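Local coordinates for putative capsular polysaccharide biosynthesis protein (Streptococcus pneumoniae serotype 4, PDB 6EWJ) that probably acts as a pyridoxal-phosphate-dependent sugar aminotransferase in the teichoic acid biosynthesis of the pneumococcus, at residues Y52-K57 against G187-S192; D112-D117 against I140-D145; P134-G139 against I173-A178; L181-K186 against E315-L320; I304-H309 against H319-R324. All coordinates share one frame; numbering follows the deposited sequence.

Contact 1 (Y52-K57 against G187-S192); sequences YTQTPK and GQPSGS
Pro-189 O is the best-held polar atom here, gripped twice by one residue. Ser-192 OG gives its proton to Pro-189 O over 2.6 Å, lying in the carbonyl plane on a lone pair, and Ser-192 N donates to the same Pro-189 O at 3.0 Å. To reach it, OG sits in the crowded position between its own backbone N and carbonyl carbon (chi1 72°). Independently of that torsion, Ser-192 CB points toward the other segment, 3.4 Å from Thr-53 O. No hydrogen bond joins the two segments; they meet by close apolar packing against carbonyls. Facing the 189-192 turn closed by these bonds is the end of helix 40-53, finished by a Schellman motif with Gln-54 as its C-prime residue at positive phi. The Gln-54 side chain, extended beyond CG, crosses the Pro-189 ring at about a right angle, NE2 lying 3.7 Å from Pro-189 CG. The two threonines send their methyls across: CG2 of Thr-53 comes within 3.4 Å of Ser-190 O, and CG2 of Thr-55 within 3.1 Å of Gly-191 O. Their hydroxyls turn to each other instead, Thr-53 OG1 to Thr-55 OG1 at 2.8 Å; Thr-53 OG1 also bonds to Leu-49 O, and Thr-55 OG1 to Thr-216 OG1. Gly-191 lets the chain pass hard by Thr-53. The arrangement thus joins the C-terminal end of helix 40-53 to the short strand 188-189 of a small antiparallel sheet, while Tyr-52 packs on Leu-278 and Leu-285 of helix 268-299 and Ser-190 OG bonds to Ser-177 OG on the central strand 172-177.

Contact 2 (D112-D117 against I140-D145); sequences DTFEMD and IVCDYD
Two neighbouring torsions split the labour: Phe-114 holds CG in the crowded position between its backbone N and carbonyl carbon (chi1 65°), while Glu-115 places CG beside its N (chi1 -69°) and runs extended from there. The ring thereby reaches Ile-140 and the carboxylate reaches Asp-143. Phe-114 meets the other segment with its edge: CZ approaches Ile-140 O to 3.3 Å near the ring plane, and CE2 lies 3.7 Å from Ile-140 CB. Cys-142 adds a sulfur-aromatic contact, its SG 4.0 Å from Phe-114 CE1 and oblique to the ring. The same sulfur touches CG of Glu-115, so it fills the angle between the two side chains. Glu-115 OE1 accepts a hydrogen bond from Asp-143 N at 2.9 Å, the donor standing 41° out of the carboxylate plane. OE1 is held still more firmly by the hydroxyl of Tyr-118. The other oxygen works through a water that donates to Glu-115 OE2 at 3.0 Å and to Val-141 O at 2.7 Å. Asp-143 is the N-cap residue of helix 144-153, so its bond to Glu-115 links that N-cap to the loop ahead of helix 118-124. The Phe-114 side chain is about 8 Å from that of Tyr-351, which binds pyridoxal phosphate when the cofactor is present. Glu-115 OE1 and Asp-143 OD2 lie 5.1 Å apart as like charges, which would tend to raise their pKa values; the backbone N-H, the tyrosine hydroxyl, the water and the nearby helix N-terminus probably offset this and favour an ionised Glu-115.

Contact 3 (P134-G139 against I173-A178); sequences PVELAG and IVSDSA
A single beta bridge, Val-135 with Asp-176, prolongs the pairing of strands 129-132 and 172-177 in the mixed sheet at the heart of this fold type I aminotransferase domain. The close-packed part is the bridge and the side chains beside it. Asp-176 N donates to Pro-134 O at 2.9 Å, nearly along the C=O axis, and Glu-136 N returns to Asp-176 O at 3.1 Å. Just before the bridge, Pro-134 CD presses on Val-174 O at 3.2 Å, and its CG lies across the CG2 methyl of Ile-173. Glu-136, bent at chi2, folds back so that Ser-175 OG can donate to its OE2 over only 2.5 Å, on the anti lone pair. Tyr-144 OH and Cys-142 N are further partners of this buried carboxylate. Beyond Glu-136, the centre of an inverse gamma turn, the pairing loosens: the chains part, and a water donates to Asp-176 O at 3.0 Å and weakly to Glu-136 O. The side chain of His-179, which binds pyridoxal phosphate, is about 5 Å from that of Val-135. While Asp-176 OD2 bonds to Ser-93 OG, its OD1 closes an Asx turn, met by Ala-178 N nearly along the C-O axis at 3.0 Å.

Contact 4 (L181-K186 against E315-L320); sequences LGSTYK and ESSRHL. Unlike the reference sequence in segment 181-186: Thr-184 (reference Ile).
Lys-186 lays its CG over the centre of one face of the Tyr-185 ring, 4.0 Å above the plane, and the guanidinium of Arg-318 has Glu-315 CD in plane at its edge. The salt bridge that follows is lopsided: Arg-318 NH1 lies 2.9 Å from Glu-315 OE2, the carboxylate being met from well above its own plane, whereas the bonds from NH2 are weak. Glu-315 can turn back like this because its chain is bent at chi2 (83°). Its backbone pairs with Thr-184 as an antiparallel hydrogen-bonded pair. Thr-184 N reaches Glu-315 O in the carbonyl plane at 2.9 Å; the return bond, Glu-315 N to Thr-184 O, is 3.1 Å, its donor above the carbonyl plane. The two side chains run alongside on one face of the sheet, OG1 of Thr-184 at 3.3 Å from Glu-315 CB. Ser-183 OG is held by three partners: Ser-317 OG donates to it at 2.8 Å, Ser-317 N donates to Ser-183 OG at 2.9 Å, and Gly-139 O takes its proton. Ser-316 OG forms an ST turn, accepting from Arg-318 N at 2.9 Å, and also pairs with His-309 ND1. Strand 184-185, the middle of a small antiparallel sheet between 188-189 and 314-315, is so tied to the loop that leads to His-319, whose ring meets that of the cofactor-binding residue His-179. With two donors feeding it and a carbonyl receiving its proton, the Ser-183 hydroxyl is probably polarised, while Arg-318, with weak long-range help from Lys-289 and Lys-310, would favour an ionised Glu-315.

Contact 5 (I304-H309 against H319-R324); sequences IHPLAH and HLYITR
Three backbone hydrogen bonds carry this antiparallel pairing. His-305 and Arg-324 exchange two: His-305 N to Arg-324 O lies in the carbonyl plane at 2.9 Å, while Arg-324 N meets His-305 O at 2.9 Å from above its plane. Leu-307 N adds the third, to Ile-322 O at 2.9 Å, and a water also donates to Ile-322 O, bridging it to Leu-307 O. Beyond the paired strands, His-309 brings a ring edge to Leu-320 O, its NE2 making a weak, bent bond while ND1 pairs with Ser-316. Pro-306, which has no N-H, fits at the non-hydrogen-bonded pair opposite Thr-323. Its side chain runs alongside that of Tyr-321, meeting the phenol end obliquely: CB of Pro-306 is 3.3 Å from Tyr-321 CZ, and CG is 3.1 Å from the Tyr-321 OH, a hydroxyl bonded to Asp-296. Leu-307 and Ile-322 run alongside each other, CG of Leu-307 at 3.6 Å from Ile-322 CG2. Ile-304 sets CG2 against Thr-323 CB at 4.0 Å. The two short strand segments are strongly twisted against each other, with 137° between their directions. Strand 321-325 is the middle of a three-stranded sheet, with 304-306 along one edge and 380-383 along the other; Phe-401 of helix 391-409 packs on Ile-304 and Thr-323, and helix 268-299 lies against Pro-306, His-309 and Tyr-321.

From the N terminus, residues 52-57 open the first long loop, which contact 1 closes at 187-192. Contacts 2 and 3 are nested inside it and cross each other: 112-117 opens, 134-139 follows, then 140-145 and 173-178 close them in turn. Contact 4 opens at 181-186, before contact 1 has closed, so these two cross, and strands 184-185 and 188-189 become neighbours in one small sheet. Contact 5 opens at 304-309 within the loop of contact 4 and closes on the overlapping 319-324, sharing His-319 and Leu-320. Together they tie helix 40-53, the central mixed sheet and the C-terminal three-stranded sheet around the cofactor pocket.

Contact 1 (Y52-K57 against G187-S192)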
# COMPACT_ATOMS: atom_id res chain seq x y z
N TYR A 52 -17.45 5.58 16.52
CA TYR A 52 -16.95 4.59 17.49
C TYR A 52 -15.76 5.12 18.30
O TYR A 52 -15.70 4.89 19.52
CB TYR A 52 -16.62 3.26 16.81
CG TYR A 52 -16.24 2.14 17.75
CD1 TYR A 52 -17.19 1.46 18.48
CD2 TYR A 52 -14.91 1.75 17.88
CE1 TYR A 52 -16.84 0.43 19.37
CE2 TYR A 52 -14.56 0.72 18.76
CZ TYR A 52 -15.54 0.08 19.51
OH TYR A 52 -15.19 -0.95 20.40
N THR A 53 -14.82 5.80 17.65
CA THR A 53 -13.64 6.34 18.34
C THR A 53 -13.83 7.77 18.85
O THR A 53 -12.91 8.34 19.45
CB THR A 53 -12.34 6.29 17.45
OG1 THR A 53 -12.53 7.07 16.28
CG2 THR A 53 -11.94 4.85 17.13
N GLN A 54 -15.02 8.35 18.63
CA GLN A 54 -15.34 9.72 19.07
C GLN A 54 -14.33 10.74 18.51
O GLN A 54 -13.83 11.62 19.22
CB GLN A 54 -15.46 9.82 20.60
CG GLN A 54 -16.62 8.96 21.10
CD GLN A 54 -16.84 9.03 22.59
OE1 GLN A 54 -16.54 10.03 23.23
NE2 GLN A 54 -17.36 7.95 23.15
N THR A 55 -14.08 10.61 17.21
CA THR A 55 -13.23 11.55 16.49
C THR A 55 -14.02 12.06 15.32
O THR A 55 -14.99 11.42 14.93
CB THR A 55 -11.93 10.88 15.98
OG1 THR A 55 -12.25 9.65 15.32
CG2 THR A 55 -11.00 10.63 17.13
N PRO A 56 -13.62 13.20 14.75
CA PRO A 56 -14.47 13.78 13.69
C PRO A 56 -14.35 13.11 12.36
O PRO A 56 -15.34 13.01 11.63
CB PRO A 56 -14.02 15.26 13.63
CG PRO A 56 -12.68 15.28 14.23
CD PRO A 56 -12.67 14.17 15.28
N LYS A 57 -13.15 12.62 12.03
CA LYS A 57 -12.93 12.02 10.71
C LYS A 57 -11.96 10.88 10.85
O LYS A 57 -11.06 10.95 11.69
CB LYS A 57 -12.32 13.03 9.75
CG LYS A 57 -13.09 14.29 9.45
CD LYS A 57 -14.38 14.06 8.69
CE LYS A 57 -14.17 13.67 7.23
NZ LYS A 57 -15.44 13.87 6.46
N GLY A 187 -12.44 6.32 30.48
CA GLY A 187 -13.71 6.29 29.78
C GLY A 187 -13.72 6.77 28.34
O GLY A 187 -14.80 6.73 27.72
N GLN A 188 -12.58 7.24 27.80
CA GLN A 188 -12.57 7.78 26.44
C GLN A 188 -11.94 6.77 25.48
O GLN A 188 -10.94 6.15 25.84
CB GLN A 188 -11.77 9.06 26.35
CG GLN A 188 -11.98 10.14 27.40
CD GLN A 188 -10.73 11.02 27.51
OE1 GLN A 188 -10.70 12.12 26.98
NE2 GLN A 188 -9.67 10.52 28.20
N PRO A 189 -12.49 6.63 24.27
CA PRO A 189 -11.99 5.60 23.32
C PRO A 189 -10.67 5.96 22.76
O PRO A 189 -10.40 7.13 22.47
CB PRO A 189 -13.07 5.57 22.22
CG PRO A 189 -13.96 6.72 22.46
CD PRO A 189 -13.78 7.20 23.85
N SER A 190 -9.82 4.96 22.59
CA SER A 190 -8.56 5.16 21.86
C SER A 190 -8.95 5.71 20.50
O SER A 190 -10.03 5.34 19.96
CB SER A 190 -7.75 3.87 21.75
OG SER A 190 -6.40 4.19 21.45
N GLY A 191 -8.18 6.67 20.03
CA GLY A 191 -8.57 7.49 18.87
C GLY A 191 -8.84 8.93 19.29
O GLY A 191 -8.40 9.85 18.63
N SER A 192 -9.50 9.09 20.44
CA SER A 192 -9.86 10.40 21.00
C SER A 192 -8.86 10.94 22.02
O SER A 192 -9.06 12.03 22.54
CB SER A 192 -11.24 10.33 21.66
OG SER A 192 -11.22 9.59 22.87

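Contact 2 (D112-D117 against I140-D145)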
# COMPACT_ATOMS: atom_id res chain seq x y z
N ASP A 112 7.56 -2.57 35.65
CA ASP A 112 6.36 -3.35 35.95
C ASP A 112 5.27 -3.11 34.94
O ASP A 112 4.09 -3.28 35.25
CB ASP A 112 5.79 -2.95 37.36
CG ASP A 112 6.84 -2.99 38.44
OD1 ASP A 112 7.46 -4.06 38.60
OD2 ASP A 112 7.02 -1.96 39.18
N THR A 113 5.67 -2.63 33.76
CA THR A 113 4.77 -2.40 32.68
C THR A 113 5.60 -2.11 31.42
O THR A 113 6.76 -1.68 31.50
CB THR A 113 3.75 -1.24 32.94
OG1 THR A 113 2.82 -1.18 31.89
CG2 THR A 113 4.43 0.14 33.09
N PHE A 114 4.94 -2.29 30.30
CA PHE A 114 5.52 -2.04 29.00
C PHE A 114 5.75 -0.57 28.73
O PHE A 114 6.50 -0.24 27.80
CB PHE A 114 4.63 -2.63 27.90
CG PHE A 114 3.28 -1.98 27.82
CD1 PHE A 114 3.12 -0.83 27.09
CD2 PHE A 114 2.22 -2.47 28.59
CE1 PHE A 114 1.91 -0.23 27.02
CE2 PHE A 114 1.01 -1.87 28.54
CZ PHE A 114 0.85 -0.74 27.76
N GLU A 115 5.06 0.31 29.46
CA GLU A 115 5.08 1.73 29.12
C GLU A 115 6.46 2.33 29.28
O GLU A 115 7.27 1.86 30.10
CB GLU A 115 4.10 2.53 29.97
CG GLU A 115 2.60 2.28 29.69
CD GLU A 115 1.74 3.24 30.49
OE1 GLU A 115 1.92 4.46 30.33
OE2 GLU A 115 0.85 2.79 31.28
N MET A 116 6.74 3.36 28.50
CA MET A 116 7.97 4.12 28.63
C MET A 116 8.09 4.67 30.07
O MET A 116 7.08 5.04 30.72
CB MET A 116 8.03 5.28 27.65
CG MET A 116 8.36 4.84 26.24
SD MET A 116 8.47 6.20 25.08
CE MET A 116 6.71 6.62 24.96
N ASP A 117 9.33 4.65 30.57
CA ASP A 117 9.68 5.37 31.76
C ASP A 117 9.61 6.84 31.36
O ASP A 117 10.35 7.28 30.50
CB ASP A 117 11.09 4.94 32.21
CG ASP A 117 11.61 5.72 33.40
OD1 ASP A 117 11.36 6.93 33.51
OD2 ASP A 117 12.33 5.10 34.21
N ILE A 140 -3.83 -2.19 26.07
CA ILE A 140 -3.68 -1.37 27.26
C ILE A 140 -3.13 0.02 26.86
O ILE A 140 -2.03 0.12 26.33
CB ILE A 140 -2.71 -2.06 28.23
CG1 ILE A 140 -3.21 -3.48 28.55
CG2 ILE A 140 -2.57 -1.25 29.51
CD1 ILE A 140 -2.15 -4.41 29.07
N VAL A 141 -3.90 1.08 27.18
CA VAL A 141 -3.62 2.43 26.72
C VAL A 141 -2.64 3.04 27.70
O VAL A 141 -2.79 2.83 28.90
CB VAL A 141 -4.89 3.31 26.65
CG1 VAL A 141 -4.55 4.75 26.31
CG2 VAL A 141 -5.83 2.76 25.57
N CYS A 142 -1.67 3.80 27.20
CA CYS A 142 -0.69 4.49 28.04
C CYS A 142 -1.23 5.62 28.98
O CYS A 142 -2.37 6.06 28.88
CB CYS A 142 0.43 5.06 27.19
SG CYS A 142 1.39 3.72 26.39
N ASP A 143 -0.37 6.10 29.86
CA ASP A 143 -0.68 7.15 30.86
C ASP A 143 -0.68 8.50 30.13
O ASP A 143 0.32 9.23 30.14
CB ASP A 143 0.42 7.06 31.94
CG ASP A 143 0.22 7.95 33.13
OD1 ASP A 143 -0.78 8.68 33.22
OD2 ASP A 143 1.17 7.95 33.96
N TYR A 144 -1.78 8.80 29.45
CA TYR A 144 -1.85 10.03 28.63
C TYR A 144 -1.79 11.31 29.46
O TYR A 144 -1.20 12.28 29.01
CB TYR A 144 -2.99 10.00 27.61
CG TYR A 144 -2.55 9.27 26.37
CD1 TYR A 144 -2.68 7.90 26.26
CD2 TYR A 144 -1.91 9.97 25.33
CE1 TYR A 144 -2.26 7.22 25.12
CE2 TYR A 144 -1.47 9.31 24.19
CZ TYR A 144 -1.64 7.94 24.10
OH TYR A 144 -1.19 7.27 23.00
N ASP A 145 -2.33 11.32 30.68
CA ASP A 145 -2.17 12.49 31.51
C ASP A 145 -0.70 12.83 31.71
O ASP A 145 -0.33 13.99 31.62
CB ASP A 145 -2.86 12.34 32.88
CG ASP A 145 -4.40 12.36 32.77
OD1 ASP A 145 -4.94 12.63 31.69
OD2 ASP A 145 -5.04 12.08 33.81
O HOH W 1 -2.09 3.36 31.43

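Contact 3 (P134-G139 against I173-A178)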
# COMPACT_ATOMS: atom_id res chain seq x y z
N PRO A 134 3.74 6.56 21.65
CA PRO A 134 3.42 5.48 22.56
C PRO A 134 2.75 4.30 21.84
O PRO A 134 2.01 4.53 20.86
CB PRO A 134 2.39 6.12 23.53
CG PRO A 134 2.38 7.59 23.22
CD PRO A 134 2.76 7.66 21.77
N VAL A 135 2.96 3.09 22.35
CA VAL A 135 2.25 1.93 21.87
C VAL A 135 1.28 1.40 22.92
O VAL A 135 1.65 1.22 24.10
CB VAL A 135 3.21 0.80 21.41
CG1 VAL A 135 4.10 0.29 22.51
CG2 VAL A 135 2.46 -0.38 20.84
N GLU A 136 0.07 1.11 22.49
CA GLU A 136 -0.97 0.70 23.38
C GLU A 136 -0.92 -0.84 23.40
O GLU A 136 -1.76 -1.55 22.86
CB GLU A 136 -2.34 1.24 22.97
CG GLU A 136 -2.37 2.64 22.39
CD GLU A 136 -1.91 3.76 23.31
OE1 GLU A 136 -1.55 3.55 24.50
OE2 GLU A 136 -1.89 4.91 22.79
N LEU A 137 0.13 -1.35 24.05
CA LEU A 137 0.45 -2.77 23.95
C LEU A 137 -0.66 -3.65 24.48
O LEU A 137 -1.15 -3.43 25.61
CB LEU A 137 1.72 -3.09 24.72
CG LEU A 137 2.23 -4.51 24.52
CD1 LEU A 137 2.87 -4.69 23.14
CD2 LEU A 137 3.29 -4.80 25.59
N ALA A 138 -1.00 -4.68 23.70
CA ALA A 138 -2.03 -5.64 24.00
C ALA A 138 -3.45 -5.06 24.14
O ALA A 138 -4.38 -5.80 24.44
CB ALA A 138 -1.65 -6.44 25.23
N GLY A 139 -3.60 -3.77 23.91
CA GLY A 139 -4.88 -3.02 24.09
C GLY A 139 -4.87 -2.08 25.27
O GLY A 139 -5.77 -1.26 25.46
N ILE A 173 1.67 14.01 19.89
CA ILE A 173 1.62 12.66 20.41
C ILE A 173 0.76 11.81 19.54
O ILE A 173 -0.41 12.08 19.41
CB ILE A 173 1.12 12.60 21.87
CG1 ILE A 173 2.01 13.47 22.75
CG2 ILE A 173 1.16 11.15 22.35
CD1 ILE A 173 1.58 13.54 24.20
N VAL A 174 1.37 10.77 18.96
CA VAL A 174 0.72 9.91 17.99
C VAL A 174 0.64 8.52 18.58
O VAL A 174 1.66 7.83 18.73
CB VAL A 174 1.51 9.84 16.69
CG1 VAL A 174 0.88 8.83 15.72
CG2 VAL A 174 1.62 11.23 16.08
N SER A 175 -0.58 8.07 18.85
CA SER A 175 -0.80 6.73 19.38
C SER A 175 -0.65 5.62 18.34
O SER A 175 -1.39 5.62 17.32
CB SER A 175 -2.22 6.61 19.97
OG SER A 175 -2.46 5.23 20.33
N ASP A 176 0.25 4.66 18.59
CA ASP A 176 0.17 3.39 17.91
C ASP A 176 -0.84 2.49 18.58
O ASP A 176 -0.52 1.79 19.55
CB ASP A 176 1.53 2.71 17.80
CG ASP A 176 1.46 1.38 17.08
OD1 ASP A 176 0.35 0.91 16.72
OD2 ASP A 176 2.53 0.75 16.86
N SER A 177 -2.08 2.56 18.08
CA SER A 177 -3.22 1.74 18.56
C SER A 177 -3.52 0.52 17.68
O SER A 177 -4.67 0.09 17.54
CB SER A 177 -4.46 2.61 18.70
OG SER A 177 -4.34 3.41 19.86
N ALA A 178 -2.49 -0.08 17.13
CA ALA A 178 -2.70 -1.28 16.37
C ALA A 178 -3.49 -2.32 17.21
O ALA A 178 -4.27 -3.05 16.67
CB ALA A 178 -1.36 -1.84 15.85
O HOH W 2 -1.30 -1.06 19.88

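Contact 4 (L181-K186 against E315-L320)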
# COMPACT_ATOMS: atom_id res chain seq x y z
N LEU A 181 -8.04 -0.88 19.09
CA LEU A 181 -9.38 -0.46 18.66
C LEU A 181 -10.41 -0.93 19.71
O LEU A 181 -10.50 -2.14 20.00
CB LEU A 181 -9.74 -0.99 17.32
CG LEU A 181 -11.13 -0.52 16.82
CD1 LEU A 181 -11.15 0.97 16.49
CD2 LEU A 181 -11.51 -1.39 15.63
N GLY A 182 -11.16 0.04 20.27
CA GLY A 182 -12.13 -0.24 21.32
C GLY A 182 -11.64 -0.18 22.76
O GLY A 182 -12.42 -0.38 23.66
N SER A 183 -10.36 0.08 22.99
CA SER A 183 -9.84 0.28 24.33
C SER A 183 -10.28 1.67 24.82
O SER A 183 -10.57 2.54 24.01
CB SER A 183 -8.31 0.20 24.34
OG SER A 183 -7.87 -1.08 23.90
N THR A 184 -10.34 1.84 26.13
CA THR A 184 -10.61 3.15 26.74
C THR A 184 -9.61 3.52 27.86
O THR A 184 -9.00 2.67 28.48
CB THR A 184 -12.01 3.22 27.36
OG1 THR A 184 -12.05 2.27 28.41
CG2 THR A 184 -13.10 2.92 26.33
N TYR A 185 -9.43 4.83 28.02
CA TYR A 185 -8.59 5.47 29.02
C TYR A 185 -9.44 6.56 29.64
O TYR A 185 -9.82 7.51 28.96
CB TYR A 185 -7.38 6.11 28.35
CG TYR A 185 -6.52 6.94 29.23
CD1 TYR A 185 -5.66 6.35 30.09
CD2 TYR A 185 -6.51 8.32 29.14
CE1 TYR A 185 -4.88 7.09 30.96
CE2 TYR A 185 -5.73 9.10 29.99
CZ TYR A 185 -4.91 8.46 30.91
OH TYR A 185 -4.09 9.17 31.73
N LYS A 186 -9.72 6.41 30.93
CA LYS A 186 -10.59 7.32 31.67
C LYS A 186 -11.92 7.45 30.96
O LYS A 186 -12.44 8.55 30.83
CB LYS A 186 -9.89 8.66 31.90
CG LYS A 186 -8.66 8.48 32.80
CD LYS A 186 -7.94 9.77 33.12
CE LYS A 186 -6.84 9.51 34.14
NZ LYS A 186 -6.89 10.49 35.22
N GLU A 315 -9.72 0.34 30.38
CA GLU A 315 -10.39 -0.88 29.97
C GLU A 315 -9.81 -1.27 28.60
O GLU A 315 -10.11 -0.66 27.56
CB GLU A 315 -11.91 -0.68 29.87
CG GLU A 315 -12.72 -1.86 29.31
CD GLU A 315 -13.07 -2.94 30.30
OE1 GLU A 315 -12.63 -2.91 31.45
OE2 GLU A 315 -13.79 -3.88 29.92
N SER A 316 -8.99 -2.32 28.61
CA SER A 316 -8.33 -2.80 27.40
C SER A 316 -9.29 -3.50 26.47
O SER A 316 -10.23 -4.12 26.93
CB SER A 316 -7.17 -3.76 27.77
OG SER A 316 -6.58 -4.36 26.61
N SER A 317 -9.05 -3.38 25.16
CA SER A 317 -9.75 -4.20 24.14
C SER A 317 -9.37 -5.67 24.18
O SER A 317 -10.00 -6.47 23.51
CB SER A 317 -9.51 -3.64 22.72
OG SER A 317 -8.11 -3.52 22.47
N ARG A 318 -8.32 -6.02 24.93
CA ARG A 318 -7.93 -7.39 25.22
C ARG A 318 -7.49 -8.11 23.95
O ARG A 318 -8.09 -9.13 23.54
CB ARG A 318 -9.02 -8.14 25.97
CG ARG A 318 -9.29 -7.53 27.35
CD ARG A 318 -10.48 -8.17 28.02
NE ARG A 318 -10.72 -7.60 29.35
CZ ARG A 318 -11.41 -6.49 29.62
NH1 ARG A 318 -11.93 -5.73 28.63
NH2 ARG A 318 -11.57 -6.12 30.89
N HIS A 319 -6.50 -7.50 23.31
CA HIS A 319 -5.93 -8.05 22.04
C HIS A 319 -4.87 -9.15 22.21
O HIS A 319 -4.95 -10.18 21.56
CB HIS A 319 -5.33 -6.91 21.22
CG HIS A 319 -4.63 -7.40 20.00
ND1 HIS A 319 -5.24 -8.24 19.10
CD2 HIS A 319 -3.34 -7.32 19.63
CE1 HIS A 319 -4.36 -8.61 18.20
NE2 HIS A 319 -3.20 -8.05 18.49
N LEU A 320 -3.96 -8.96 23.15
CA LEU A 320 -2.97 -10.00 23.52
C LEU A 320 -3.00 -10.34 25.00
O LEU A 320 -3.09 -9.42 25.86
CB LEU A 320 -1.58 -9.52 23.20
CG LEU A 320 -1.30 -9.24 21.70
CD1 LEU A 320 0.05 -8.58 21.60
CD2 LEU A 320 -1.38 -10.49 20.84

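Contact 5 (I304-H309 against H319-R324)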
# COMPACT_ATOMS: atom_id res chain seq x y z
N ILE A 304 2.87 -17.30 36.92
CA ILE A 304 2.45 -16.68 35.66
C ILE A 304 1.76 -15.37 35.99
O ILE A 304 0.67 -15.37 36.57
CB ILE A 304 1.56 -17.67 34.89
CG1 ILE A 304 2.42 -18.87 34.46
CG2 ILE A 304 0.93 -17.01 33.65
CD1 ILE A 304 1.68 -20.18 34.49
N HIS A 305 2.39 -14.26 35.65
CA HIS A 305 1.87 -12.89 35.89
C HIS A 305 1.42 -12.18 34.60
O HIS A 305 2.26 -11.66 33.83
CB HIS A 305 2.94 -12.01 36.56
CG HIS A 305 3.44 -12.53 37.86
ND1 HIS A 305 2.64 -13.21 38.75
CD2 HIS A 305 4.65 -12.42 38.46
CE1 HIS A 305 3.36 -13.56 39.81
NE2 HIS A 305 4.57 -13.07 39.67
N PRO A 306 0.11 -12.11 34.36
CA PRO A 306 -0.39 -11.40 33.17
C PRO A 306 -0.43 -9.89 33.32
O PRO A 306 -0.53 -9.35 34.42
CB PRO A 306 -1.81 -11.94 33.00
CG PRO A 306 -2.20 -12.37 34.38
CD PRO A 306 -0.98 -12.67 35.17
N LEU A 307 -0.27 -9.19 32.21
CA LEU A 307 -0.48 -7.76 32.20
C LEU A 307 -1.97 -7.55 32.45
O LEU A 307 -2.80 -8.29 31.88
CB LEU A 307 -0.17 -7.12 30.85
CG LEU A 307 1.22 -7.08 30.31
CD1 LEU A 307 1.21 -6.13 29.12
CD2 LEU A 307 2.25 -6.69 31.37
N ALA A 308 -2.27 -6.53 33.24
CA ALA A 308 -3.65 -6.25 33.63
C ALA A 308 -4.38 -5.55 32.51
O ALA A 308 -3.91 -4.54 31.98
CB ALA A 308 -3.71 -5.43 34.91
N HIS A 309 -5.51 -6.14 32.13
CA HIS A 309 -6.37 -5.56 31.12
C HIS A 309 -7.42 -4.62 31.62
O HIS A 309 -8.08 -3.93 30.84
CB HIS A 309 -6.97 -6.66 30.24
CG HIS A 309 -5.97 -7.22 29.27
ND1 HIS A 309 -5.66 -6.60 28.08
CD2 HIS A 309 -5.25 -8.37 29.30
CE1 HIS A 309 -4.80 -7.35 27.41
NE2 HIS A 309 -4.53 -8.42 28.12
N HIS A 319 -6.50 -7.50 23.31
CA HIS A 319 -5.93 -8.05 22.04
C HIS A 319 -4.87 -9.15 22.21
O HIS A 319 -4.95 -10.18 21.56
CB HIS A 319 -5.33 -6.91 21.22
CG HIS A 319 -4.63 -7.40 20.00
ND1 HIS A 319 -5.24 -8.24 19.10
CD2 HIS A 319 -3.34 -7.32 19.63
CE1 HIS A 319 -4.36 -8.61 18.20
NE2 HIS A 319 -3.20 -8.05 18.49
N LEU A 320 -3.96 -8.96 23.15
CA LEU A 320 -2.97 -10.00 23.52
C LEU A 320 -3.00 -10.34 25.00
O LEU A 320 -3.09 -9.42 25.86
CB LEU A 320 -1.58 -9.52 23.20
CG LEU A 320 -1.30 -9.24 21.70
CD1 LEU A 320 0.05 -8.58 21.60
CD2 LEU A 320 -1.38 -10.49 20.84
N TYR A 321 -2.87 -11.63 25.31
CA TYR A 321 -2.66 -12.05 26.66
C TYR A 321 -1.17 -12.22 26.95
O TYR A 321 -0.61 -13.32 26.94
CB TYR A 321 -3.45 -13.31 26.99
CG TYR A 321 -3.66 -13.46 28.48
CD1 TYR A 321 -4.59 -12.66 29.14
CD2 TYR A 321 -2.92 -14.37 29.22
CE1 TYR A 321 -4.77 -12.79 30.51
CE2 TYR A 321 -3.11 -14.53 30.61
CZ TYR A 321 -4.02 -13.72 31.23
OH TYR A 321 -4.20 -13.87 32.55
N ILE A 322 -0.57 -11.08 27.23
CA ILE A 322 0.83 -10.99 27.60
C ILE A 322 1.04 -11.43 29.05
O ILE A 322 0.33 -10.96 29.97
CB ILE A 322 1.35 -9.55 27.33
CG1 ILE A 322 1.28 -9.31 25.79
CG2 ILE A 322 2.74 -9.37 27.96
CD1 ILE A 322 1.98 -8.10 25.21
N THR A 323 2.00 -12.35 29.24
CA THR A 323 2.37 -12.83 30.57
C THR A 323 3.84 -12.75 30.72
O THR A 323 4.59 -12.77 29.73
CB THR A 323 1.90 -14.27 30.91
OG1 THR A 323 2.80 -15.26 30.35
CG2 THR A 323 0.43 -14.54 30.46
N ARG A 324 4.27 -12.60 31.97
CA ARG A 324 5.64 -12.80 32.34
C ARG A 324 5.74 -13.87 33.45
O ARG A 324 4.92 -13.87 34.37
CB ARG A 324 6.27 -11.48 32.78
CG ARG A 324 6.30 -10.42 31.69
CD ARG A 324 6.81 -9.10 32.20
NE ARG A 324 8.19 -9.21 32.64
CZ ARG A 324 8.85 -8.27 33.32
NH1 ARG A 324 8.23 -7.14 33.68
NH2 ARG A 324 10.12 -8.46 33.67
O HOH W 3 -2.21 -9.62 29.44